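Local coordinates for protein butyryl-CoA dehydrogenase (Marinomonas mediterranea, PDB 6CXT) that belongs to the acyl-CoA dehydrogenase family of flavoproteins and holds a bound flavin-adenine dinucleotide, at residues 325-330 and 354-359; 70-75 and 249-254; 96-101 and 223-228. All coordinates share one frame; numbering follows the deposited sequence. Where two conformers were deposited one is given.

Contact 1: 325-330 and 354-359; sequences EAFVQS and KDALGS. With EDO (1,2-ethanediol), chain E.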
ATOM      1  N   GLU B 325       6.865 -10.887  -3.859  1.00 14.12           N
ATOM      2  CA  GLU B 325       6.382  -9.660  -3.168  1.00 15.26           C
ATOM      3  C   GLU B 325       5.916  -9.951  -1.725  1.00 15.10           C
ATOM      4  O   GLU B 325       6.217  -9.164  -0.792  1.00 14.00           O
ATOM      5  CB  GLU B 325       5.319  -8.877  -3.981  1.00 16.09           C
ATOM      6  CG  GLU B 325       5.909  -8.363  -5.325  1.00 16.30           C
ATOM      7  CD  GLU B 325       6.946  -7.255  -5.178  1.00 19.26           C
ATOM      8  OE1 GLU B 325       7.135  -6.675  -4.062  1.00 18.71           O
ATOM      9  OE2 GLU B 325       7.622  -6.888  -6.207  1.00 16.24           O
ATOM     10  N   ALA B 326       5.208 -11.061  -1.555  1.00 13.10           N
ATOM     11  CA  ALA B 326       4.782 -11.440  -0.193  1.00 14.50           C
ATOM     12  C   ALA B 326       6.005 -11.704   0.697  1.00 15.01           C
ATOM     13  O   ALA B 326       6.003 -11.373   1.873  1.00 12.81           O
ATOM     14  CB  ALA B 326       3.830 -12.642  -0.226  1.00 13.80           C
ATOM     15  N   PHE B 327       7.075 -12.255   0.109  1.00 13.50           N
ATOM     16  CA  PHE B 327       8.250 -12.630   0.842  1.00 14.15           C
ATOM     17  C   PHE B 327       8.978 -11.374   1.318  1.00 14.68           C
ATOM     18  O   PHE B 327       9.439 -11.318   2.454  1.00 14.46           O
ATOM     19  CB  PHE B 327       9.136 -13.612   0.014  1.00 14.34           C
ATOM     20  CG  PHE B 327      10.322 -14.186   0.745  1.00 16.50           C
ATOM     21  CD1 PHE B 327      10.316 -14.406   2.142  1.00 17.46           C
ATOM     22  CD2 PHE B 327      11.440 -14.624  -0.001  1.00 16.42           C
ATOM     23  CE1 PHE B 327      11.418 -15.009   2.800  1.00 17.27           C
ATOM     24  CE2 PHE B 327      12.530 -15.193   0.652  1.00 17.51           C
ATOM     25  CZ  PHE B 327      12.524 -15.383   2.051  1.00 17.26           C
ATOM     26  N   VAL B 328       9.026 -10.335   0.496  1.00 13.25           N
ATOM     27  CA  VAL B 328       9.617  -9.058   0.943  1.00 13.96           C
ATOM     28  C   VAL B 328       8.775  -8.491   2.129  1.00 14.17           C
ATOM     29  O   VAL B 328       9.326  -8.062   3.154  1.00 13.60           O
ATOM     30  CB  VAL B 328       9.631  -8.024  -0.251  1.00 14.17           C
ATOM     31  CG1 VAL B 328       9.919  -6.594   0.239  1.00 14.20           C
ATOM     32  CG2 VAL B 328      10.727  -8.424  -1.272  1.00 15.22           C
ATOM     33  N   GLN B 329       7.462  -8.522   2.007  1.00 14.10           N
ATOM     34  CA  GLN B 329       6.618  -7.982   3.073  0.51 14.35           C
ATOM     35  C   GLN B 329       6.781  -8.819   4.354  1.00 13.92           C
ATOM     36  O   GLN B 329       6.810  -8.265   5.449  1.00 14.02           O
ATOM     37  CB  GLN B 329       5.161  -7.943   2.627  0.51 14.46           C
ATOM     38  CG  GLN B 329       4.903  -7.036   1.416  0.51 15.07           C
ATOM     39  CD  GLN B 329       3.498  -7.167   0.902  0.51 18.07           C
ATOM     40  OE1 GLN B 329       3.186  -8.100   0.137  0.51 19.12           O
ATOM     41  NE2 GLN B 329       2.636  -6.244   1.283  0.51 17.37           N
ATOM     42  N   SER B 330       6.864 -10.134   4.183  1.00 13.87           N
ATOM     43  CA  SER B 330       7.063 -11.056   5.307  1.00 15.27           C
ATOM     44  C   SER B 330       8.387 -10.737   6.059  1.00 16.84           C
ATOM     45  O   SER B 330       8.431 -10.655   7.301  1.00 14.95           O
ATOM     46  CB  SER B 330       7.094 -12.509   4.785  1.00 13.95           C
ATOM     47  OG  SER B 330       7.248 -13.411   5.911  1.00 16.29           O
ATOM     48  N   LYS B 354      16.631  -9.962   3.537  1.00 14.51           N
ATOM     49  CA  LYS B 354      17.854  -9.948   2.697  1.00 15.35           C
ATOM     50  C   LYS B 354      17.690 -10.885   1.502  1.00 15.16           C
ATOM     51  O   LYS B 354      18.067 -10.538   0.376  1.00 15.39           O
ATOM     52  CB  LYS B 354      19.082 -10.330   3.554  1.00 15.25           C
ATOM     53  CG  LYS B 354      19.423  -9.221   4.571  1.00 15.35           C
ATOM     54  CD  LYS B 354      20.767  -9.491   5.216  1.00 20.41           C
ATOM     55  CE  LYS B 354      20.631 -10.627   6.216  1.00 21.27           C
ATOM     56  NZ  LYS B 354      22.022 -10.964   6.649  1.00 25.97           N
ATOM     57  N   ASP B 355      17.093 -12.032   1.747  1.00 13.67           N
ATOM     58  CA  ASP B 355      16.877 -13.037   0.709  1.00 15.28           C
ATOM     59  C   ASP B 355      15.735 -12.670  -0.168  1.00 16.62           C
ATOM     60  O   ASP B 355      15.809 -12.863  -1.394  1.00 16.38           O
ATOM     61  CB  ASP B 355      16.634 -14.434   1.334  1.00 15.01           C
ATOM     62  CG  ASP B 355      17.863 -14.934   2.092  1.00 17.54           C
ATOM     63  OD1 ASP B 355      18.988 -14.337   1.977  1.00 17.46           O
ATOM     64  OD2 ASP B 355      17.735 -15.942   2.822  1.00 16.80           O
ATOM     65  N   ALA B 356      14.666 -12.119   0.435  1.00 13.94           N
ATOM     66  CA  ALA B 356      13.465 -11.764  -0.300  1.00 13.93           C
ATOM     67  C   ALA B 356      13.741 -10.706  -1.366  1.00 14.37           C
ATOM     68  O   ALA B 356      13.151 -10.748  -2.472  1.00 16.32           O
ATOM     69  CB  ALA B 356      12.340 -11.274   0.638  1.00 11.67           C
ATOM     70  N   LEU B 357      14.628  -9.767  -1.043  1.00 14.69           N
ATOM     71  CA  LEU B 357      14.899  -8.690  -1.980  1.00 14.24           C
ATOM     72  C   LEU B 357      15.600  -9.235  -3.269  1.00 17.05           C
ATOM     73  O   LEU B 357      15.483  -8.600  -4.320  1.00 18.41           O
ATOM     74  CB  LEU B 357      15.721  -7.580  -1.340  1.00 14.50           C
ATOM     75  CG  LEU B 357      14.795  -6.678  -0.462  1.00 15.15           C
ATOM     76  CD1 LEU B 357      15.604  -5.842   0.538  1.00 14.22           C
ATOM     77  CD2 LEU B 357      13.894  -5.795  -1.352  1.00 16.20           C
ATOM     78  N   GLY B 358      16.301 -10.351  -3.136  1.00 14.72           N
ATOM     79  CA  GLY B 358      16.820 -11.099  -4.316  1.00 16.20           C
ATOM     80  C   GLY B 358      15.655 -11.636  -5.163  1.00 16.93           C
ATOM     81  O   GLY B 358      15.667 -11.500  -6.399  1.00 16.79           O
ATOM     82  N   SER B 359      14.634 -12.204  -4.492  1.00 16.29           N
ATOM     83  CA  SER B 359      13.563 -12.944  -5.163  1.00 15.59           C
ATOM     84  C   SER B 359      12.688 -12.046  -6.085  1.00 14.49           C
ATOM     85  O   SER B 359      12.055 -12.594  -7.010  1.00 15.49           O
ATOM     86  CB  SER B 359      12.689 -13.711  -4.184  1.00 14.46           C
ATOM     87  OG  SER B 359      11.762 -12.790  -3.568  1.00 15.57           O
TER
HETATM   88  C1  EDO E 402      22.194 -17.765   3.180  1.00 28.40           C
HETATM   89  O1  EDO E 402      22.393 -18.653   2.069  1.00 19.72           O
HETATM   90  C2  EDO E 402      20.831 -17.917   3.899  1.00 29.04           C
HETATM   91  O2  EDO E 402      19.832 -17.649   2.888  1.00 25.36           O

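Contact 2: 70-75 and 249-254; sequences IIEGLG and IFVGAM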
ATOM      1  N   ILE B  70       7.257 -30.746  -2.126  1.00 19.40           N
ATOM      2  CA  ILE B  70       8.461 -31.155  -1.370  1.00 19.69           C
ATOM      3  C   ILE B  70       9.393 -29.937  -1.211  1.00 18.72           C
ATOM      4  O   ILE B  70       9.971 -29.698  -0.149  1.00 19.13           O
ATOM      5  CB  ILE B  70       9.191 -32.300  -2.105  1.00 19.77           C
ATOM      6  CG1 ILE B  70       8.394 -33.603  -1.919  1.00 22.21           C
ATOM      7  CG2 ILE B  70      10.661 -32.445  -1.647  1.00 19.42           C
ATOM      8  CD1 ILE B  70       8.769 -34.619  -3.020  1.00 22.18           C
ATOM      9  N   ILE B  71       9.520 -29.157  -2.280  1.00 18.60           N
ATOM     10  CA  ILE B  71      10.417 -27.994  -2.229  1.00 19.12           C
ATOM     11  C   ILE B  71       9.904 -26.999  -1.154  1.00 18.77           C
ATOM     12  O   ILE B  71      10.683 -26.400  -0.408  1.00 17.19           O
ATOM     13  CB  ILE B  71      10.509 -27.316  -3.627  1.00 19.85           C
ATOM     14  CG1 ILE B  71      11.247 -28.256  -4.609  1.00 20.83           C
ATOM     15  CG2 ILE B  71      11.244 -25.971  -3.533  1.00 17.67           C
ATOM     16  CD1 ILE B  71      11.249 -27.752  -6.048  1.00 23.46           C
ATOM     17  N   GLU B  72       8.579 -26.803  -1.135  1.00 19.41           N
ATOM     18  CA  GLU B  72       7.970 -25.928  -0.119  1.00 18.74           C
ATOM     19  C   GLU B  72       8.336 -26.417   1.253  1.00 18.99           C
ATOM     20  O   GLU B  72       8.715 -25.609   2.121  1.00 17.99           O
ATOM     21  CB  GLU B  72       6.455 -25.947  -0.265  1.00 18.84           C
ATOM     22  CG  GLU B  72       5.744 -25.075   0.763  1.00 18.44           C
ATOM     23  CD  GLU B  72       4.223 -25.261   0.720  1.00 22.12           C
ATOM     24  OE1 GLU B  72       3.695 -25.876  -0.241  1.00 20.40           O
ATOM     25  OE2 GLU B  72       3.545 -24.817   1.683  1.00 22.44           O
ATOM     26  N   GLY B  73       8.206 -27.744   1.473  1.00 19.14           N
ATOM     27  CA  GLY B  73       8.569 -28.327   2.766  1.00 18.48           C
ATOM     28  C   GLY B  73      10.014 -28.031   3.130  1.00 20.09           C
ATOM     29  O   GLY B  73      10.347 -27.661   4.278  1.00 19.65           O
ATOM     30  N   LEU B  74      10.896 -28.176   2.152  1.00 20.29           N
ATOM     31  CA  LEU B  74      12.328 -27.868   2.419  1.00 20.20           C
ATOM     32  C   LEU B  74      12.517 -26.380   2.718  1.00 17.13           C
ATOM     33  O   LEU B  74      13.297 -26.040   3.591  1.00 18.42           O
ATOM     34  CB  LEU B  74      13.235 -28.269   1.237  1.00 18.74           C
ATOM     35  CG  LEU B  74      13.327 -29.800   0.976  1.00 21.46           C
ATOM     36  CD1 LEU B  74      14.018 -30.125  -0.348  1.00 20.38           C
ATOM     37  CD2 LEU B  74      14.065 -30.449   2.160  1.00 20.13           C
ATOM     38  N   GLY B  75      11.800 -25.518   1.988  1.00 16.80           N
ATOM     39  CA  GLY B  75      11.915 -24.047   2.201  1.00 17.15           C
ATOM     40  C   GLY B  75      11.457 -23.711   3.603  1.00 17.61           C
ATOM     41  O   GLY B  75      11.974 -22.757   4.200  1.00 17.55           O
ATOM     42  N   ILE B 249      10.269 -22.482  -2.658  1.00 15.66           N
ATOM     43  CA  ILE B 249      11.174 -22.291  -1.500  1.00 16.20           C
ATOM     44  C   ILE B 249      10.606 -21.205  -0.549  1.00 16.23           C
ATOM     45  O   ILE B 249      10.551 -21.379   0.705  1.00 15.29           O
ATOM     46  CB  ILE B 249      12.603 -21.884  -1.925  1.00 16.90           C
ATOM     47  CG1 ILE B 249      13.272 -23.019  -2.754  1.00 16.57           C
ATOM     48  CG2 ILE B 249      13.451 -21.555  -0.700  1.00 17.35           C
ATOM     49  CD1 ILE B 249      14.502 -22.501  -3.506  1.00 16.82           C
ATOM     50  N   PHE B 250      10.212 -20.091  -1.138  1.00 16.06           N
ATOM     51  CA  PHE B 250       9.930 -18.889  -0.335  1.00 14.80           C
ATOM     52  C   PHE B 250       8.547 -18.974   0.295  1.00 15.26           C
ATOM     53  O   PHE B 250       8.301 -18.315   1.290  1.00 14.97           O
ATOM     54  CB  PHE B 250      10.007 -17.671  -1.238  1.00 14.82           C
ATOM     55  CG  PHE B 250      11.300 -17.636  -2.030  1.00 15.46           C
ATOM     56  CD1 PHE B 250      12.548 -17.793  -1.364  1.00 14.27           C
ATOM     57  CD2 PHE B 250      11.281 -17.456  -3.434  1.00 15.39           C
ATOM     58  CE1 PHE B 250      13.768 -17.837  -2.082  1.00 15.44           C
ATOM     59  CE2 PHE B 250      12.497 -17.438  -4.151  1.00 15.19           C
ATOM     60  CZ  PHE B 250      13.720 -17.660  -3.502  1.00 14.66           C
ATOM     61  N   VAL B 251       7.652 -19.749  -0.295  1.00 15.34           N
ATOM     62  CA  VAL B 251       6.371 -20.030   0.358  1.00 15.12           C
ATOM     63  C   VAL B 251       6.656 -20.798   1.669  1.00 16.45           C
ATOM     64  O   VAL B 251       6.124 -20.449   2.734  1.00 17.25           O
ATOM     65  CB  VAL B 251       5.436 -20.872  -0.549  1.00 15.93           C
ATOM     66  CG1 VAL B 251       4.215 -21.383   0.232  1.00 15.12           C
ATOM     67  CG2 VAL B 251       4.976 -20.047  -1.770  1.00 15.44           C
ATOM     68  N   GLY B 252       7.514 -21.815   1.624  1.00 16.25           N
ATOM     69  CA  GLY B 252       7.960 -22.456   2.867  1.00 16.44           C
ATOM     70  C   GLY B 252       8.652 -21.477   3.822  1.00 16.71           C
ATOM     71  O   GLY B 252       8.353 -21.456   5.050  1.00 16.84           O
ATOM     72  N   ALA B 253       9.572 -20.652   3.302  1.00 16.01           N
ATOM     73  CA  ALA B 253      10.255 -19.705   4.166  1.00 16.78           C
ATOM     74  C   ALA B 253       9.225 -18.757   4.863  1.00 15.49           C
ATOM     75  O   ALA B 253       9.400 -18.402   6.038  1.00 15.93           O
ATOM     76  CB  ALA B 253      11.308 -18.899   3.406  1.00 14.92           C
ATOM     77  N   MET B 254       8.181 -18.376   4.155  1.00 14.98           N
ATOM     78  CA  MET B 254       7.149 -17.473   4.718  1.00 15.38           C
ATOM     79  C   MET B 254       6.333 -18.195   5.806  1.00 14.46           C
ATOM     80  O   MET B 254       5.950 -17.555   6.757  1.00 14.72           O
ATOM     81  CB  MET B 254       6.213 -16.930   3.610  1.00 14.64           C
ATOM     82  CG  MET B 254       6.947 -15.794   2.857  1.00 15.72           C
ATOM     83  SD  MET B 254       5.769 -15.079   1.703  1.00 19.37           S
ATOM     84  CE  MET B 254       5.724 -16.297   0.371  1.00 15.11           C
TER

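Contact 3: 96-101 and 223-228; sequences MPILEH and YALGRE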
ATOM      1  N   MET B  96      16.352 -29.155 -16.219  1.00 25.39           N
ATOM      2  CA  MET B  96      15.130 -29.276 -17.015  1.00 26.85           C
ATOM      3  C   MET B  96      15.290 -28.953 -18.530  1.00 27.97           C
ATOM      4  O   MET B  96      14.801 -29.726 -19.365  1.00 29.61           O
ATOM      5  CB  MET B  96      13.950 -28.510 -16.352  1.00 27.15           C
ATOM      6  CG  MET B  96      13.561 -29.095 -15.001  1.00 26.80           C
ATOM      7  SD  MET B  96      13.199 -30.876 -14.947  1.00 32.70           S
ATOM      8  CE  MET B  96      11.718 -30.903 -15.960  1.00 32.02           C
ATOM      9  N   PRO B  97      15.982 -27.858 -18.911  1.00 27.72           N
ATOM     10  CA  PRO B  97      16.168 -27.694 -20.342  1.00 28.95           C
ATOM     11  C   PRO B  97      17.022 -28.813 -20.982  1.00 32.29           C
ATOM     12  O   PRO B  97      16.847 -29.111 -22.176  1.00 29.74           O
ATOM     13  CB  PRO B  97      16.915 -26.383 -20.495  1.00 30.27           C
ATOM     14  CG  PRO B  97      17.086 -25.842 -19.143  1.00 32.34           C
ATOM     15  CD  PRO B  97      16.317 -26.632 -18.163  1.00 31.12           C
ATOM     16  N   ILE B  98      17.934 -29.386 -20.204  1.00 30.73           N
ATOM     17  CA  ILE B  98      18.721 -30.513 -20.674  1.00 29.61           C
ATOM     18  C   ILE B  98      17.774 -31.673 -20.930  1.00 31.07           C
ATOM     19  O   ILE B  98      17.826 -32.260 -22.019  1.00 31.24           O
ATOM     20  CB  ILE B  98      19.845 -30.897 -19.686  1.00 27.61           C
ATOM     21  CG1 ILE B  98      20.951 -29.849 -19.801  1.00 25.43           C
ATOM     22  CG2 ILE B  98      20.384 -32.332 -19.945  1.00 25.43           C
ATOM     23  CD1 ILE B  98      21.960 -29.881 -18.654  1.00 26.51           C
ATOM     24  N   LEU B  99      16.960 -32.019 -19.920  1.00 28.29           N
ATOM     25  CA  LEU B  99      15.930 -33.033 -20.052  1.00 29.71           C
ATOM     26  C   LEU B  99      15.012 -32.775 -21.255  1.00 32.64           C
ATOM     27  O   LEU B  99      14.748 -33.704 -22.026  1.00 36.84           O
ATOM     28  CB  LEU B  99      15.106 -33.209 -18.766  1.00 26.71           C
ATOM     29  CG  LEU B  99      13.991 -34.266 -18.764  1.00 30.34           C
ATOM     30  CD1 LEU B  99      14.560 -35.696 -18.911  1.00 30.63           C
ATOM     31  CD2 LEU B  99      13.176 -34.183 -17.488  1.00 29.75           C
ATOM     32  N   GLU B 100      14.570 -31.536 -21.455  1.00 31.00           N
ATOM     33  CA  GLU B 100      13.589 -31.236 -22.498  1.00 33.18           C
ATOM     34  C   GLU B 100      14.121 -31.054 -23.909  1.00 33.07           C
ATOM     35  O   GLU B 100      13.362 -31.217 -24.866  1.00 34.38           O
ATOM     36  CB  GLU B 100      12.712 -30.041 -22.093  1.00 34.01           C
ATOM     37  CG  GLU B 100      12.050 -30.325 -20.751  1.00 38.56           C
ATOM     38  CD  GLU B 100      11.007 -29.307 -20.370  1.00 37.52           C
ATOM     39  OE1 GLU B 100      11.151 -28.101 -20.696  1.00 37.28           O
ATOM     40  OE2 GLU B 100      10.035 -29.760 -19.741  1.00 39.50           O
ATOM     41  N   HIS B 101      15.397 -30.714 -24.048  1.00 31.16           N
ATOM     42  CA  HIS B 101      15.964 -30.277 -25.336  1.00 32.63           C
ATOM     43  C   HIS B 101      17.323 -30.832 -25.674  1.00 34.09           C
ATOM     44  O   HIS B 101      17.875 -30.496 -26.731  1.00 36.83           O
ATOM     45  CB  HIS B 101      16.051 -28.770 -25.404  1.00 33.49           C
ATOM     46  CG  HIS B 101      14.727 -28.106 -25.249  1.00 39.83           C
ATOM     47  ND1 HIS B 101      13.806 -28.031 -26.275  1.00 40.12           N
ATOM     48  CD2 HIS B 101      14.139 -27.540 -24.167  1.00 39.33           C
ATOM     49  CE1 HIS B 101      12.716 -27.428 -25.835  1.00 41.66           C
ATOM     50  NE2 HIS B 101      12.896 -27.116 -24.561  1.00 41.88           N
ATOM     51  N   TYR B 223      26.831 -30.470 -27.790  1.00 31.29           N
ATOM     52  CA  TYR B 223      26.524 -29.723 -26.549  1.00 30.52           C
ATOM     53  C   TYR B 223      25.414 -28.673 -26.725  1.00 30.91           C
ATOM     54  O   TYR B 223      24.961 -28.111 -25.713  1.00 29.61           O
ATOM     55  CB  TYR B 223      27.798 -29.062 -25.963  1.00 27.01           C
ATOM     56  CG  TYR B 223      28.664 -30.058 -25.233  1.00 31.81           C
ATOM     57  CD1 TYR B 223      28.260 -30.596 -24.010  1.00 28.96           C
ATOM     58  CD2 TYR B 223      29.887 -30.507 -25.798  1.00 33.74           C
ATOM     59  CE1 TYR B 223      29.025 -31.546 -23.351  1.00 30.80           C
ATOM     60  CE2 TYR B 223      30.676 -31.447 -25.135  1.00 34.61           C
ATOM     61  CZ  TYR B 223      30.253 -31.951 -23.920  1.00 33.32           C
ATOM     62  OH  TYR B 223      31.022 -32.873 -23.289  1.00 32.71           O
ATOM     63  N   ALA B 224      24.990 -28.401 -27.972  1.00 29.87           N
ATOM     64  CA  ALA B 224      23.838 -27.511 -28.225  1.00 30.50           C
ATOM     65  C   ALA B 224      22.577 -28.152 -27.678  1.00 32.01           C
ATOM     66  O   ALA B 224      22.383 -29.371 -27.770  1.00 31.83           O
ATOM     67  CB  ALA B 224      23.684 -27.147 -29.706  1.00 33.66           C
ATOM     68  N   LEU B 225      21.743 -27.314 -27.055  1.00 29.95           N
ATOM     69  CA  LEU B 225      20.406 -27.711 -26.634  1.00 32.30           C
ATOM     70  C   LEU B 225      19.427 -27.233 -27.717  1.00 31.05           C
ATOM     71  O   LEU B 225      19.367 -26.029 -28.035  1.00 34.34           O
ATOM     72  CB  LEU B 225      20.078 -27.032 -25.304  1.00 34.20           C
ATOM     73  CG  LEU B 225      20.113 -27.813 -24.006  1.00 38.31           C
ATOM     74  CD1 LEU B 225      21.122 -28.953 -24.023  1.00 35.75           C
ATOM     75  CD2 LEU B 225      20.269 -26.859 -22.824  1.00 33.11           C
ATOM     76  N   GLY B 226      18.668 -28.176 -28.260  1.00 32.62           N
ATOM     77  CA  GLY B 226      17.704 -27.887 -29.333  1.00 34.23           C
ATOM     78  C   GLY B 226      18.421 -27.518 -30.620  1.00 35.71           C
ATOM     79  O   GLY B 226      19.577 -27.845 -30.793  1.00 38.29           O
ATOM     80  N   ARG B 227      17.741 -26.800 -31.493  1.00 31.89           N
ATOM     81  CA  ARG B 227      18.270 -26.403 -32.793  1.00 37.17           C
ATOM     82  C   ARG B 227      18.878 -25.021 -32.733  1.00 36.99           C
ATOM     83  O   ARG B 227      18.527 -24.219 -31.855  1.00 37.12           O
ATOM     84  CB  ARG B 227      17.109 -26.413 -33.823  1.00 39.81           C
ATOM     85  CG  ARG B 227      16.674 -27.802 -34.254  1.00 51.12           C
ATOM     86  CD  ARG B 227      15.270 -27.785 -34.832  1.00 63.15           C
ATOM     87  NE  ARG B 227      14.324 -28.367 -33.875  1.00 77.14           N
ATOM     88  CZ  ARG B 227      13.031 -28.060 -33.762  1.00 78.90           C
ATOM     89  NH1 ARG B 227      12.473 -27.139 -34.540  1.00 85.26           N
ATOM     90  NH2 ARG B 227      12.296 -28.665 -32.836  1.00 73.75           N
ATOM     91  N   GLU B 228      19.772 -24.695 -33.664  1.00 33.83           N
ATOM     92  CA  GLU B 228      20.172 -23.304 -33.836  1.00 32.28           C
ATOM     93  C   GLU B 228      18.926 -22.412 -33.949  1.00 34.47           C
ATOM     94  O   GLU B 228      17.956 -22.762 -34.655  1.00 29.76           O
ATOM     95  CB  GLU B 228      21.087 -23.102 -35.048  1.00 31.72           C
ATOM     96  CG  GLU B 228      21.751 -21.714 -35.106  1.00 38.31           C
ATOM     97  CD  GLU B 228      20.917 -20.629 -35.827  1.00 43.35           C
ATOM     98  OE1 GLU B 228      20.232 -21.025 -36.807  1.00 47.79           O
ATOM     99  OE2 GLU B 228      20.951 -19.393 -35.461  1.00 34.92           O
TER

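Contact 1: 325-330 and 354-359
Val-328 and Ala-356 mark the nearest backbone approach, CA to CA 4.9 Å, of two helical segments that run nearly antiparallel at 159°, with axes 8.1 Å apart. This is a close antiparallel helix pair in the C-terminal helical domain of the acyl-CoA dehydrogenase fold, made by the long helix 313-338 and the short helix 351-359. The small side chain at the centre illustrates how such closeness is won: the Ala-356 methyl presses against the opposite backbone, CB lying 3.4 Å from Phe-327 O, and at the same time sits over one face of the Phe-327 ring. That CH-pi contact, 3.7 Å from Ala-356 CB to the ring centroid, is offset toward the rim on the CG and CD2 side. Chi1 of -174° sets Phe-327 CG anti to the backbone N, 3.5 Å from Ala-356 CB. At the ring's edge, near its plane, stands Ser-359 OG. Val-328 CG2 packs on Ala-356 CB at 3.8 Å and, less closely, on Leu-357 CD2. Phe-250 of helix 248-267 adds a second aromatic ring against Phe-327, and Glu-325 forms a salt bridge with Arg-336 of a second subunit. Asp-355 OD2 accepts a 2.7 Å hydrogen bond from O2 of a 1,2-ethanediol, probably from the crystallisation liquor, while OD1 is bonded to Leu-204 N. The Ser-359 hydroxyl turns back on its own helix, OG donating to a lone pair of Ala-356 O at 2.7 Å.

Contact 2: 70-75 and 249-254
Gly-75 and Gly-252 let two helices meet backbone against backbone, a glycine-mediated crossing with axes 6.5 Å apart at 43°. It joins helix 64-77 of the N-terminal helical domain to helix 248-267 of the C-terminal one in the acyl-CoA dehydrogenase fold. The tight part has no side chain between the main chains. Gly-75 CA approaches Ile-249 O to 3.3 Å, and Gly-252 CA lies equally close, 3.3 Å, to Glu-72 O; both are CA-H...O contacts, one in each direction across the interface. Gly-75 O comes within 3.3 Å of Ala-253 N at too poor an angle for a hydrogen bond; that N-H is given to Ile-249 O in its own helix. The flanks are looser and rest on side chains, though they too are buried. On one, Ile-71 and Ile-249 cross obliquely, Ile-71 CG2 touching Ile-249 CG1 at 3.7 Å. On the other, Glu-72 stretches out with CG anti to the backbone N (chi1 179°). Its charge is met beyond the pair, where OE1 bonds to Tyr-300 OH and OE2 forms a salt bridge with Arg-296 NE. Across the contact, Glu-72 OE2 also touches one methyl of Val-251, 3.8 Å from CG1.

Contact 3: 96-101 and 223-228
A chi1 of -104°, away from the staggered values, sets Leu-225 CG 4.0 Å from Pro-97 O, and CD2 then reaches Pro-97 CB at 4.1 Å and Ile-98 CG1 at 4.3 Å. One leucine thus touches two successive residues of the helical segment 96-101, meeting a backbone carbonyl oxygen and two apolar side chains. Immediately after it comes Gly-226, whose positive phi of 69° is one that favours glycine. Gly-226 N donates a 2.9 Å hydrogen bond to His-101 O, with an N-H...O angle of 143° and the donor tilted out of the carbonyl plane. The His-101 carbonyl therefore finds its partner on the loop. In fold terms, helix 81-101 of the N-terminal helical domain here meets the beta region, at the short, weakly bonded strand 224-225 that lies at one edge of a four-stranded mixed sheet within this chain. Leu-225 is bonded through its backbone to Ala-183 in the neighbouring strand and also packs on Leu-106 of helix 104-114. Helix 231-245 borders the contact as well, Ile-234 touching both Pro-97 and His-101. Next along the loop, Arg-227 packs on His-56 of a different protein, an alpha/beta hydrolase fold chain of the assembly. The His-101 ring leads away from the loop, its CG anti to the carbonyl carbon; the near approach of that side chain is made at its base, by CB, 3.9 Å from Gly-226 N.

How the contacts relate
Contacts 1 and 2 lie side by side, their centres 13 Å apart, and meet directly: Phe-250 and Met-254 of helix 248-267 pack on helix 313-338, so that helix 64-77 is joined through helix 248-267 to the pair formed by 325-330 and 354-359. Contact 3 is remote, its centre 28 Å from that of contact 2 and 32 Å from that of contact 1, across the chain's centre from both. Along the sequence contact 3 is nested within the loop closed by contact 2, and contact 1 follows both. Helices 64-77 and 81-101 are consecutive, so the N-terminal helices face the C-terminal bundle at one place and the beta region at another.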